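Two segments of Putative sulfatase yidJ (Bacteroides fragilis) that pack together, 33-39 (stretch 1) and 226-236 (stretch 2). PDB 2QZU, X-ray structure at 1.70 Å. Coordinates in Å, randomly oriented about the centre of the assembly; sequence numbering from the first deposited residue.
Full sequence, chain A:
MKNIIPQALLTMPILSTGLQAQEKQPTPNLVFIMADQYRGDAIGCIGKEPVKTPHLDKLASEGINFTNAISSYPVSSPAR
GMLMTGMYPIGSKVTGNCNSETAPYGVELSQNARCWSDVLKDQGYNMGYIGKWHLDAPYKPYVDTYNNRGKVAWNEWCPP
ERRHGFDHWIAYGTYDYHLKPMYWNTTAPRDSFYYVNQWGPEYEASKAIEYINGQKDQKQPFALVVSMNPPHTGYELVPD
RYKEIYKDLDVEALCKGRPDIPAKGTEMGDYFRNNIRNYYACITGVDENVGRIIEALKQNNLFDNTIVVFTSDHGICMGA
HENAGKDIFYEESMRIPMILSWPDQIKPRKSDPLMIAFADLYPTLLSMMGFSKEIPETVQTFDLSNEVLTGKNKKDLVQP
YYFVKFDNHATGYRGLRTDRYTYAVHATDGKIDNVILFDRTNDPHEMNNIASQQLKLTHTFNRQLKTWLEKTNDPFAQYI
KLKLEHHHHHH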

# COMPACT_ATOMS: atom_id res chain seq x y z
N ILE A 33 -4.35 -3.85 27.83
CA ILE A 33 -4.39 -3.15 26.56
C ILE A 33 -3.03 -3.18 25.90
O ILE A 33 -2.01 -2.94 26.54
CB ILE A 33 -4.80 -1.68 26.74
CG1 ILE A 33 -6.15 -1.60 27.46
CG2 ILE A 33 -4.90 -0.99 25.38
CD1 ILE A 33 -6.58 -0.19 27.79
N MSE A 34 -3.01 -3.51 24.61
CA MSE A 34 -1.75 -3.52 23.89
C MSE A 34 -1.98 -3.02 22.48
O MSE A 34 -3.06 -3.18 21.91
CB MSE A 34 -1.14 -4.93 23.86
CG MSE A 34 -1.96 -5.99 23.16
SE MSE A 34 -1.04 -7.71 23.18
CE MSE A 34 -2.51 -8.83 23.77
N ALA A 35 -0.96 -2.37 21.94
CA ALA A 35 -1.01 -1.83 20.59
C ALA A 35 0.20 -2.45 19.92
O ALA A 35 1.31 -2.38 20.45
CB ALA A 35 -0.89 -0.31 20.62
N ASP A 36 -0.02 -3.08 18.78
CA ASP A 36 1.05 -3.74 18.07
C ASP A 36 2.11 -2.80 17.49
O ASP A 36 1.80 -1.72 17.00
CB ASP A 36 0.43 -4.61 16.96
CG ASP A 36 1.42 -5.59 16.36
OD1 ASP A 36 2.32 -5.14 15.62
OD2 ASP A 36 1.29 -6.80 16.63
N GLN A 37 3.37 -3.22 17.58
CA GLN A 37 4.49 -2.47 17.02
C GLN A 37 4.66 -1.06 17.59
O GLN A 37 5.03 -0.13 16.86
CB GLN A 37 4.30 -2.41 15.50
CG GLN A 37 5.55 -2.09 14.70
CD GLN A 37 5.49 -2.73 13.33
OE1 GLN A 37 5.46 -3.96 13.21
NE2 GLN A 37 5.48 -1.91 12.29
N TYR A 38 4.43 -0.92 18.89
CA TYR A 38 4.55 0.37 19.58
C TYR A 38 5.91 0.47 20.30
O TYR A 38 6.20 -0.30 21.21
CB TYR A 38 3.40 0.49 20.60
CG TYR A 38 3.18 1.87 21.18
CD1 TYR A 38 4.20 2.54 21.85
CD2 TYR A 38 1.94 2.50 21.08
CE1 TYR A 38 3.99 3.81 22.41
CE2 TYR A 38 1.72 3.77 21.63
CZ TYR A 38 2.75 4.41 22.30
OH TYR A 38 2.55 5.66 22.85
N ARG A 39 6.74 1.43 19.89
CA ARG A 39 8.06 1.63 20.50
C ARG A 39 7.97 2.22 21.91
O ARG A 39 7.20 3.14 22.17
CB ARG A 39 8.93 2.55 19.64
CG ARG A 39 9.44 1.91 18.37
CD ARG A 39 10.53 2.74 17.71
NE ARG A 39 10.05 4.02 17.18
CZ ARG A 39 10.07 5.17 17.86
NH1 ARG A 39 10.55 5.22 19.09
NH2 ARG A 39 9.63 6.28 17.28
N VAL A 226 -7.61 -5.94 25.12
CA VAL A 226 -7.93 -5.12 23.97
C VAL A 226 -6.61 -5.05 23.21
O VAL A 226 -5.67 -4.39 23.64
CB VAL A 226 -8.39 -3.70 24.38
CG1 VAL A 226 -8.75 -2.89 23.14
CG2 VAL A 226 -9.59 -3.79 25.31
N SER A 227 -6.55 -5.76 22.09
CA SER A 227 -5.34 -5.85 21.26
C SER A 227 -5.50 -5.05 19.97
O SER A 227 -6.05 -5.54 18.98
CB SER A 227 -5.08 -7.33 20.95
OG SER A 227 -3.93 -7.50 20.15
N MSE A 228 -4.99 -3.82 19.98
CA MSE A 228 -5.09 -2.93 18.82
C MSE A 228 -3.96 -3.16 17.83
O MSE A 228 -2.84 -3.50 18.21
CB MSE A 228 -5.10 -1.48 19.28
CG MSE A 228 -6.28 -1.14 20.19
SE MSE A 228 -6.13 0.65 20.90
CE MSE A 228 -7.85 0.75 21.81
N ASN A 229 -4.25 -2.94 16.55
CA ASN A 229 -3.26 -3.15 15.49
C ASN A 229 -2.33 -1.95 15.30
O ASN A 229 -1.11 -2.09 15.37
CB ASN A 229 -3.96 -3.52 14.18
CG ASN A 229 -3.10 -4.40 13.29
OD1 ASN A 229 -1.91 -4.14 13.12
ND2 ASN A 229 -3.69 -5.44 12.72
N PRO A 230 -2.88 -0.75 15.04
CA PRO A 230 -1.97 0.39 14.88
C PRO A 230 -1.19 0.51 16.19
O PRO A 230 -1.70 0.14 17.24
CB PRO A 230 -2.91 1.57 14.67
CG PRO A 230 -4.14 0.94 14.06
CD PRO A 230 -4.29 -0.34 14.86
N PRO A 231 0.03 1.08 16.17
CA PRO A 231 0.78 1.64 15.04
C PRO A 231 1.50 0.67 14.10
O PRO A 231 2.49 1.04 13.48
CB PRO A 231 1.75 2.59 15.73
CG PRO A 231 2.09 1.84 16.97
CD PRO A 231 0.76 1.30 17.43
N HIS A 232 1.01 -0.56 14.00
CA HIS A 232 1.60 -1.54 13.09
C HIS A 232 1.31 -1.03 11.68
O HIS A 232 0.38 -0.25 11.48
CB HIS A 232 0.97 -2.91 13.32
CG HIS A 232 1.48 -3.98 12.39
ND1 HIS A 232 0.90 -4.23 11.17
CD2 HIS A 232 2.48 -4.88 12.53
CE1 HIS A 232 1.52 -5.24 10.59
NE2 HIS A 232 2.49 -5.65 11.39
N THR A 233 2.10 -1.47 10.70
CA THR A 233 1.95 -1.00 9.33
C THR A 233 0.58 -0.84 8.76
O THR A 233 -0.38 -1.55 9.10
CB THR A 233 2.77 -1.79 8.32
OG1 THR A 233 2.64 -3.19 8.59
CG2 THR A 233 4.22 -1.34 8.37
N GLY A 234 0.58 0.07 7.80
CA GLY A 234 -0.60 0.53 7.15
C GLY A 234 -0.51 1.80 7.97
O GLY A 234 -1.49 2.24 8.55
N TYR A 235 0.71 2.34 8.06
CA TYR A 235 0.96 3.55 8.84
C TYR A 235 0.09 4.70 8.38
O TYR A 235 -0.33 5.52 9.20
CB TYR A 235 2.43 4.01 8.74
CG TYR A 235 3.47 3.06 9.31
CD1 TYR A 235 3.33 2.50 10.59
CD2 TYR A 235 4.62 2.74 8.58
CE1 TYR A 235 4.31 1.65 11.12
CE2 TYR A 235 5.59 1.90 9.10
CZ TYR A 235 5.44 1.35 10.36
OH TYR A 235 6.41 0.51 10.85
N GLU A 236 -0.19 4.76 7.08
CA GLU A 236 -1.01 5.83 6.53
C GLU A 236 -2.49 5.62 6.77
O GLU A 236 -3.30 6.53 6.56
CB GLU A 236 -0.76 5.97 5.03
CG GLU A 236 -1.57 5.00 4.15
CD GLU A 236 -0.97 3.61 4.04
OE1 GLU A 236 -0.09 3.26 4.86
OE2 GLU A 236 -1.39 2.86 3.13

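Strands 33-35 and 226-228 lie side by side in parallel, their axes 4.7 Å apart at closest approach, and are joined by alternating backbone hydrogen bonds: Met34 N to Val226 O (3.0 Å), Met228 N to Met34 O (2.8 Å) and Asp36 N to Met228 O (2.9 Å). The register pairs Ile33 with Val226 and Ala35 with Met228 on one face of the sheet, Met34 with Ser227 on the other. Ile33 CG1 rests 4.3 Å from Val226 CB, whereas the end of the selenomethionine Met228 leads away from stretch 1.

At Pro230 and Pro231, with a cis peptide between them, stretch 2 steps to one side, in a turn closed by a hydrogen bond from His232 N to Asn229 O (3.0 Å). This brings the Pro231 ring against the type II turn from Ala35 to Tyr38. Pro231 CD lies 3.9 Å from Ala35 CB, 3.2 Å from Asp36 O and 4.0 Å from Tyr38 CD2, while Pro231 CG reaches to 3.5 Å from Gln37 O; the ring is the bump, and it sits on one face of the turn, in a shallow hollow lined by Ala35 CB, the two carbonyl oxygens and the Tyr38 ring. Further along, His232 CD2 packs 3.1 Å from Asp36 OD1 and 3.2 Å from Gln37 OE1. The amide of Gln37 ends beside the imidazole, and Gln37 NE2 makes a weak hydrogen bond to Tyr235 OH (3.0 Å).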